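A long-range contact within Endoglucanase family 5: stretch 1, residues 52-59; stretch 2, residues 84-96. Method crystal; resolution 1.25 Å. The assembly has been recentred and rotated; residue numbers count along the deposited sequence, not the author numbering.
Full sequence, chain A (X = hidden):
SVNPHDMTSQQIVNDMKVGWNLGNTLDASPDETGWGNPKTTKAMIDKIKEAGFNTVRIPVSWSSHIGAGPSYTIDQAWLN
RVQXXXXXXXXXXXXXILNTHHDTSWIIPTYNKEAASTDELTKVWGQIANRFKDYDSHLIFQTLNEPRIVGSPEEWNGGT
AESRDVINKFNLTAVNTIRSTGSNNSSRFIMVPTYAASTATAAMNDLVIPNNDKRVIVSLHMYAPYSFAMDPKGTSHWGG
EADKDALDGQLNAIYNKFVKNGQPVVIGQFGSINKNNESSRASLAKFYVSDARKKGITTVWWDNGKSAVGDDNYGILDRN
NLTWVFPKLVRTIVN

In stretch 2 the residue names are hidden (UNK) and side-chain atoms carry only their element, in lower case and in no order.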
ATOM      1  N   GLY A  52      13.041   9.145 -10.202  1.00 11.18           N
ATOM      2  CA  GLY A  52      13.086   7.844 -10.855  1.00 11.45           C
ATOM      3  C   GLY A  52      12.078   6.828 -10.340  1.00 11.15           C
ATOM      4  O   GLY A  52      12.135   5.669 -10.763  1.00 12.77           O
ATOM      5  N   PHE A  53      11.191   7.197  -9.437  1.00  9.01           N
ATOM      6  CA  PHE A  53      10.093   6.319  -9.095  1.00  8.77           C
ATOM      7  C   PHE A  53       9.177   6.178 -10.296  1.00  9.53           C
ATOM      8  O   PHE A  53       9.067   7.107 -11.102  1.00 10.39           O
ATOM      9  CB  PHE A  53       9.306   6.909  -7.928  1.00  8.32           C
ATOM     10  CG  PHE A  53      10.048   6.910  -6.623  1.00  7.69           C
ATOM     11  CD1 PHE A  53      10.736   8.047  -6.210  1.00  9.36           C
ATOM     12  CD2 PHE A  53      10.055   5.795  -5.809  1.00  7.74           C
ATOM     13  CE1 PHE A  53      11.376   8.081  -5.007  1.00  9.38           C
ATOM     14  CE2 PHE A  53      10.721   5.792  -4.585  1.00  7.77           C
ATOM     15  CZ  PHE A  53      11.384   6.946  -4.188  1.00  9.25           C
ATOM     16  N   ASN A  54       8.498   5.023 -10.413  1.00  8.74           N
ATOM     17  CA  ASN A  54       7.482   4.859 -11.449  1.00  9.10           C
ATOM     18  C   ASN A  54       6.093   4.556 -10.915  1.00  8.83           C
ATOM     19  O   ASN A  54       5.179   4.331 -11.726  1.00  9.10           O
ATOM     20  CB  ASN A  54       7.865   3.830 -12.531  1.00 10.38           C
ATOM     21  CG  ASN A  54       7.139   4.066 -13.840  1.00 13.48           C
ATOM     22  OD1 ASN A  54       7.003   5.206 -14.268  1.00 13.99           O
ATOM     23  ND2 ASN A  54       6.697   2.997 -14.487  1.00 13.21           N
ATOM     24  N   THR A  55       5.899   4.596  -9.605  1.00  7.80           N
ATOM     25  CA  THR A  55       4.615   4.358  -8.955  1.00  7.55           C
ATOM     26  C   THR A  55       4.465   5.294  -7.767  1.00  7.48           C
ATOM     27  O   THR A  55       5.429   5.498  -7.003  1.00  7.60           O
ATOM     28  CB  THR A  55       4.553   2.908  -8.415  1.00  7.63           C
ATOM     29  OG1 THR A  55       4.634   1.991  -9.489  1.00  9.05           O
ATOM     30  CG2 THR A  55       3.267   2.618  -7.667  1.00  8.87           C
ATOM     31  N   VAL A  56       3.271   5.850  -7.594  1.00  6.80           N
ATOM     32  CA  VAL A  56       2.870   6.512  -6.359  1.00  6.67           C
ATOM     33  C   VAL A  56       1.666   5.780  -5.804  1.00  6.09           C
ATOM     34  O   VAL A  56       0.665   5.602  -6.507  1.00  6.93           O
ATOM     35  CB  VAL A  56       2.569   8.006  -6.589  1.00  7.20           C
ATOM     36  CG1 VAL A  56       2.037   8.621  -5.322  1.00  7.61           C
ATOM     37  CG2 VAL A  56       3.829   8.710  -7.051  1.00  8.32           C
ATOM     38  N   ARG A  57       1.765   5.368  -4.555  1.00  5.83           N
ATOM     39  CA  ARG A  57       0.612   4.843  -3.835  1.00  6.11           C
ATOM     40  C   ARG A  57      -0.053   6.010  -3.117  1.00  5.61           C
ATOM     41  O   ARG A  57       0.622   6.822  -2.467  1.00  6.24           O
ATOM     42  CB  ARG A  57       1.025   3.717  -2.876  1.00  6.13           C
ATOM     43  CG  ARG A  57      -0.139   3.129  -2.032  1.00  5.68           C
ATOM     44  CD  ARG A  57       0.260   1.792  -1.485  1.00  6.36           C
ATOM     45  NE  ARG A  57      -0.713   1.141  -0.594  1.00  6.08           N
ATOM     46  CZ  ARG A  57      -0.689   1.208   0.723  1.00  5.53           C
ATOM     47  NH1 ARG A  57       0.119   2.016   1.389  1.00  6.70           N
ATOM     48  NH2 ARG A  57      -1.480   0.409   1.418  1.00  6.34           N
ATOM     49  N   ILE A  58      -1.369   6.099  -3.271  1.00  6.09           N
ATOM     50  CA  ILE A  58      -2.212   7.175  -2.760  1.00  5.75           C
ATOM     51  C   ILE A  58      -3.159   6.549  -1.739  1.00  6.11           C
ATOM     52  O   ILE A  58      -4.291   6.142  -2.076  1.00  6.53           O
ATOM     53  CB  ILE A  58      -2.981   7.871  -3.894  1.00  6.42           C
ATOM     54  CG1 ILE A  58      -2.055   8.367  -5.004  1.00  7.03           C
ATOM     55  CG2 ILE A  58      -3.802   9.014  -3.308  1.00  7.37           C
ATOM     56  CD1 ILE A  58      -2.777   8.810  -6.278  1.00  8.65           C
ATOM     57  N   PRO A  59      -2.736   6.432  -0.492  1.00  5.67           N
ATOM     58  CA  PRO A  59      -3.640   5.906   0.528  1.00  6.50           C
ATOM     59  C   PRO A  59      -4.767   6.886   0.751  1.00  5.76           C
ATOM     60  O   PRO A  59      -4.540   8.092   0.881  1.00  6.90           O
ATOM     61  CB  PRO A  59      -2.743   5.777   1.751  1.00  8.02           C
ATOM     62  CG  PRO A  59      -1.550   6.578   1.484  1.00 10.00           C
ATOM     63  CD  PRO A  59      -1.387   6.720   0.017  1.00  6.03           C
ATOM     64  N   UNK A  84      -8.002  14.786  -8.241  1.00  8.03           N
ATOM     65  CA  UNK A  84      -6.930  15.739  -8.530  1.00  7.97           C
ATOM     66  C   UNK A  84      -5.561  15.111  -8.252  1.00  7.15           C
ATOM     67  O   UNK A  84      -4.608  15.258  -9.029  1.00  7.68           O
ATOM     68  o   UNK A  84      -7.714  19.341  -6.238  1.00 13.35           O
ATOM     69  o   UNK A  84      -9.212  20.011  -7.668  1.00 16.99           O
ATOM     70  c   UNK A  84      -7.080  17.021  -7.695  1.00  8.56           C
ATOM     71  c   UNK A  84      -8.230  17.901  -8.086  1.00 10.65           C
ATOM     72  c   UNK A  84      -8.389  19.145  -7.266  1.00 13.25           C
ATOM     73  N   UNK A  85      -5.426  14.417  -7.114  1.00  6.63           N
ATOM     74  CA  UNK A  85      -4.159  13.805  -6.707  1.00  6.46           C
ATOM     75  C   UNK A  85      -3.823  12.620  -7.599  1.00  6.27           C
ATOM     76  O   UNK A  85      -2.688  12.484  -8.071  1.00  6.84           O
ATOM     77  c   UNK A  85      -2.913  12.756  -4.835  1.00  7.58           C
ATOM     78  c   UNK A  85      -4.188  13.461  -5.207  1.00  6.59           C
ATOM     79  c   UNK A  85      -4.378  14.715  -4.383  1.00  8.45           C
ATOM     80  N   UNK A  86      -4.801  11.769  -7.901  1.00  6.74           N
ATOM     81  CA  UNK A  86      -4.600  10.716  -8.888  1.00  6.65           C
ATOM     82  C   UNK A  86      -4.089  11.309 -10.191  1.00  6.71           C
ATOM     83  O   UNK A  86      -3.152  10.778 -10.803  1.00  7.08           O
ATOM     84  c   UNK A  86      -6.195   9.108  -7.868  1.00  7.08           C
ATOM     85  c   UNK A  86      -5.894   9.920  -9.092  1.00  6.71           C
ATOM     86  c   UNK A  86      -5.826   9.051 -10.331  1.00  8.41           C
ATOM     87  N   UNK A  87      -4.685  12.412 -10.646  1.00  6.80           N
ATOM     88  CA  UNK A  87      -4.256  13.028 -11.893  1.00  7.61           C
ATOM     89  C   UNK A  87      -2.833  13.540 -11.839  1.00  7.76           C
ATOM     90  O   UNK A  87      -2.146  13.486 -12.865  1.00  8.11           O
ATOM     91  n   UNK A  87      -7.429  14.365 -13.343  1.00 10.58           N
ATOM     92  c   UNK A  87      -5.231  14.110 -12.368  1.00  7.30           C
ATOM     93  c   UNK A  87      -6.431  13.527 -13.092  1.00  8.34           C
ATOM     94  o   UNK A  87      -6.447  12.335 -13.441  1.00  9.15           O
ATOM     95  N   UNK A  88      -2.353  14.073 -10.710  1.00  7.78           N
ATOM     96  CA  UNK A  88      -0.946  14.480 -10.651  1.00  7.82           C
ATOM     97  C   UNK A  88      -0.064  13.310 -11.075  1.00  7.36           C
ATOM     98  O   UNK A  88       0.920  13.472 -11.804  1.00  8.95           O
ATOM     99  c   UNK A  88      -1.305  16.187  -7.215  1.00  8.61           C
ATOM    100  c   UNK A  88      -2.432  18.183  -8.695  1.00  9.20           C
ATOM    101  c   UNK A  88      -1.236  16.105  -8.602  1.00  7.81           C
ATOM    102  c   UNK A  88      -0.538  14.925  -9.229  1.00  8.76           C
ATOM    103  o   UNK A  88      -3.147  19.272  -6.673  1.00 10.68           O
ATOM    104  c   UNK A  88      -1.795  17.129  -9.328  1.00  8.70           C
ATOM    105  c   UNK A  88      -1.938  17.219  -6.580  1.00  9.06           C
ATOM    106  c   UNK A  88      -2.500  18.234  -7.327  1.00  9.14           C
ATOM    107  N   UNK A  89      -0.351  12.132 -10.506  1.00  6.91           N
ATOM    108  CA  UNK A  89       0.456  10.938 -10.736  1.00  7.08           C
ATOM    109  C   UNK A  89       0.309  10.449 -12.183  1.00  7.66           C
ATOM    110  O   UNK A  89       1.296  10.181 -12.897  1.00  8.20           O
ATOM    111  c   UNK A  89       0.345  10.312  -8.294  1.00  7.51           C
ATOM    112  c   UNK A  89       0.830   8.560 -10.002  1.00  7.64           C
ATOM    113  c   UNK A  89       0.067   9.845  -9.718  1.00  6.91           C
ATOM    114  N   UNK A  90      -0.939  10.316 -12.646  1.00  7.29           N
ATOM    115  CA  UNK A  90      -1.209   9.795 -13.984  1.00  7.79           C
ATOM    116  C   UNK A  90      -0.639  10.723 -15.034  1.00  8.05           C
ATOM    117  O   UNK A  90      -0.087  10.257 -16.047  1.00  9.16           O
ATOM    118  c   UNK A  90      -3.212   8.393 -13.221  1.00  8.32           C
ATOM    119  c   UNK A  90      -2.722   9.533 -14.163  1.00  8.25           C
ATOM    120  c   UNK A  90      -2.657   7.033 -13.523  1.00  9.72           C
ATOM    121  c   UNK A  90      -3.085   9.263 -15.610  1.00  8.54           C
ATOM    122  N   UNK A  91      -0.788  12.041 -14.853  1.00  8.05           N
ATOM    123  CA  UNK A  91      -0.247  13.004 -15.812  1.00  7.94           C
ATOM    124  C   UNK A  91       1.276  12.979 -15.874  1.00  9.11           C
ATOM    125  O   UNK A  91       1.852  13.460 -16.863  1.00 10.64           O
ATOM    126  o   UNK A  91      -1.993  16.664 -14.398  1.00  9.95           O
ATOM    127  c   UNK A  91      -0.706  14.421 -15.442  1.00  9.05           C
ATOM    128  c   UNK A  91      -2.163  14.655 -15.695  1.00  7.72           C
ATOM    129  n   UNK A  91      -3.975  16.200 -15.334  1.00  8.97           N
ATOM    130  c   UNK A  91      -2.705  15.924 -15.095  1.00  8.27           C
ATOM    131  N   UNK A  92       1.940  12.445 -14.867  1.00  8.70           N
ATOM    132  CA  UNK A  92       3.381  12.244 -14.867  1.00  8.98           C
ATOM    133  C   UNK A  92       3.761  10.862 -15.396  1.00  9.49           C
ATOM    134  O   UNK A  92       4.931  10.450 -15.234  1.00 11.19           O
ATOM    135  c   UNK A  92       3.994  12.522 -13.496  1.00  9.43           C
ATOM    136  o   UNK A  92       4.621  14.344 -12.100  1.00 11.83           O
ATOM    137  c   UNK A  92       4.166  13.989 -13.220  1.00 11.55           C
ATOM    138  o   UNK A  92       3.857  14.852 -14.072  1.00 12.32           O
ATOM    139  N   UNK A  93       2.836  10.130 -15.991  1.00  9.39           N
ATOM    140  CA  UNK A  93       3.110   8.844 -16.618  1.00 10.86           C
ATOM    141  C   UNK A  93       3.711   7.850 -15.622  1.00 11.78           C
ATOM    142  O   UNK A  93       4.638   7.102 -15.942  1.00 17.70           O
ATOM    143  n   UNK A  93       2.427  11.186 -20.416  1.00 23.83           N
ATOM    144  n   UNK A  93       2.096   9.242 -19.592  1.00 20.67           N
ATOM    145  c   UNK A  93       3.207   9.750 -18.961  1.00 14.29           C
ATOM    146  c   UNK A  93       3.940   9.012 -17.891  1.00 13.09           C
ATOM    147  c   UNK A  93       3.398  10.985 -19.469  1.00 26.09           C
ATOM    148  c   UNK A  93       1.672  10.117 -20.497  1.00 19.82           C
ATOM    149  N   UNK A  94       3.197   7.839 -14.401  1.00  8.92           N
ATOM    150  CA  UNK A  94       3.486   6.840 -13.388  1.00  8.15           C
ATOM    151  C   UNK A  94       2.234   5.998 -13.146  1.00  8.04           C
ATOM    152  O   UNK A  94       1.110   6.381 -13.498  1.00  8.48           O
ATOM    153  c   UNK A  94       5.281   8.187 -12.239  1.00  9.91           C
ATOM    154  c   UNK A  94       3.920   7.499 -12.087  1.00  8.40           C
ATOM    155  c   UNK A  94       4.889  10.171 -10.334  1.00 10.24           C
ATOM    156  s   UNK A  94       5.999   8.806 -10.683  1.00 10.01           S
ATOM    157  N   UNK A  95       2.441   4.837 -12.536  1.00  7.61           N
ATOM    158  CA  UNK A  95       1.349   4.072 -11.948  1.00  6.71           C
ATOM    159  C   UNK A  95       0.871   4.756 -10.686  1.00  7.22           C
ATOM    160  O   UNK A  95       1.677   5.291  -9.918  1.00  7.60           O
ATOM    161  c   UNK A  95       3.191   1.770 -13.532  1.00  9.67           C
ATOM    162  c   UNK A  95       0.963   0.968 -13.280  1.00  8.74           C
ATOM    163  c   UNK A  95       1.103   0.193 -14.423  1.00  9.99           C
ATOM    164  c   UNK A  95       2.288   0.231 -15.126  1.00 10.31           C
ATOM    165  c   UNK A  95       1.805   2.632 -11.603  1.00  8.32           C
ATOM    166  c   UNK A  95       3.347   0.992 -14.665  1.00 11.02           C
ATOM    167  c   UNK A  95       1.987   1.775 -12.820  1.00  8.39           C
ATOM    168  o   UNK A  95       2.380  -0.553 -16.266  1.00 12.01           O
ATOM    169  N   UNK A  96      -0.450   4.738 -10.470  1.00  7.19           N
ATOM    170  CA  UNK A  96      -1.083   5.218  -9.254  1.00  6.90           C
ATOM    171  C   UNK A  96      -1.797   4.034  -8.614  1.00  6.45           C
ATOM    172  O   UNK A  96      -2.534   3.315  -9.304  1.00  7.74           O
ATOM    173  c   UNK A  96      -2.096   6.328  -9.555  1.00  7.64           C
TER

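Position 84 has three side-chain carbons in a row, the third carrying two oxygens. It lies on the helix, exposed and clear of stretch 1. It is Glu84.

Position 85 has three carbons, one carrying the other two. Its CA-to-CB bond points toward stretch 1, and one branch lies 4.1 Å from CG2 of Ile58. It is Val85.

Position 86 has the same forked three carbons. One branch comes within 3.8 Å of Ile58 CD1, and its CA is 3.7 Å from that atom. It is Val86.

Position 87 has two carbons, the second carrying one oxygen and one nitrogen. It points away from stretch 1. It is Asn87.

Position 88 has one carbon, then a six-carbon ring bearing an oxygen. The ring does not reach stretch 1. It is Tyr88.

Position 89 again has one carbon carrying two. One branch packs 3.6 Å from Val56 CB and 4.0 Å from Ile58 CD1. It is Val89.

Position 90 has four carbons, forked at the first, with one arm two carbons long. It is out of reach of stretch 1. It is Ile90.

Position 91 has three carbons, the third carrying one oxygen and one nitrogen. It is out of reach. It is Gln91.

Position 92 has two carbons, the second carrying two oxygens. It too makes no contact. It is Asp92.

Position 93 has one carbon, then a five-membered ring of three carbons and two nitrogens. The ring leads away from stretch 1. It is His93.

Position 94 is an unbranched chain of two carbons, a sulfur and a carbon. The sulfur is 3.5 Å from Phe53 O, and the terminal carbon is 3.7 Å from Val56 CG2. It is Met94.

Position 95 has one carbon, then a six-carbon ring bearing an oxygen. Asn54 O lies at the ring edge, and the CB is 3.6 Å from Thr55 OG1. It is Tyr95.

Position 96 has a single carbon, its CB, 4.2 Å from Ile58 CD1. It is Ala96.

The contact joins two parallel strands and packs a helix against them. Tyr95 N donates to Asn54 O at 2.9 Å, and Val56 N donates to Tyr95 O at 2.9 Å. These bonds fix the register, Thr55 beside Tyr95 and Val56 beside Ala96. The helix runs nearly antiparallel to strand 55-58. Val56 and Ile58 meet its valines, and Met94 extends the apolar packing beside Val56. Together the stretches bury 512 Å².

Stretch 2 (84-96) EVVNYVIQDHMYA
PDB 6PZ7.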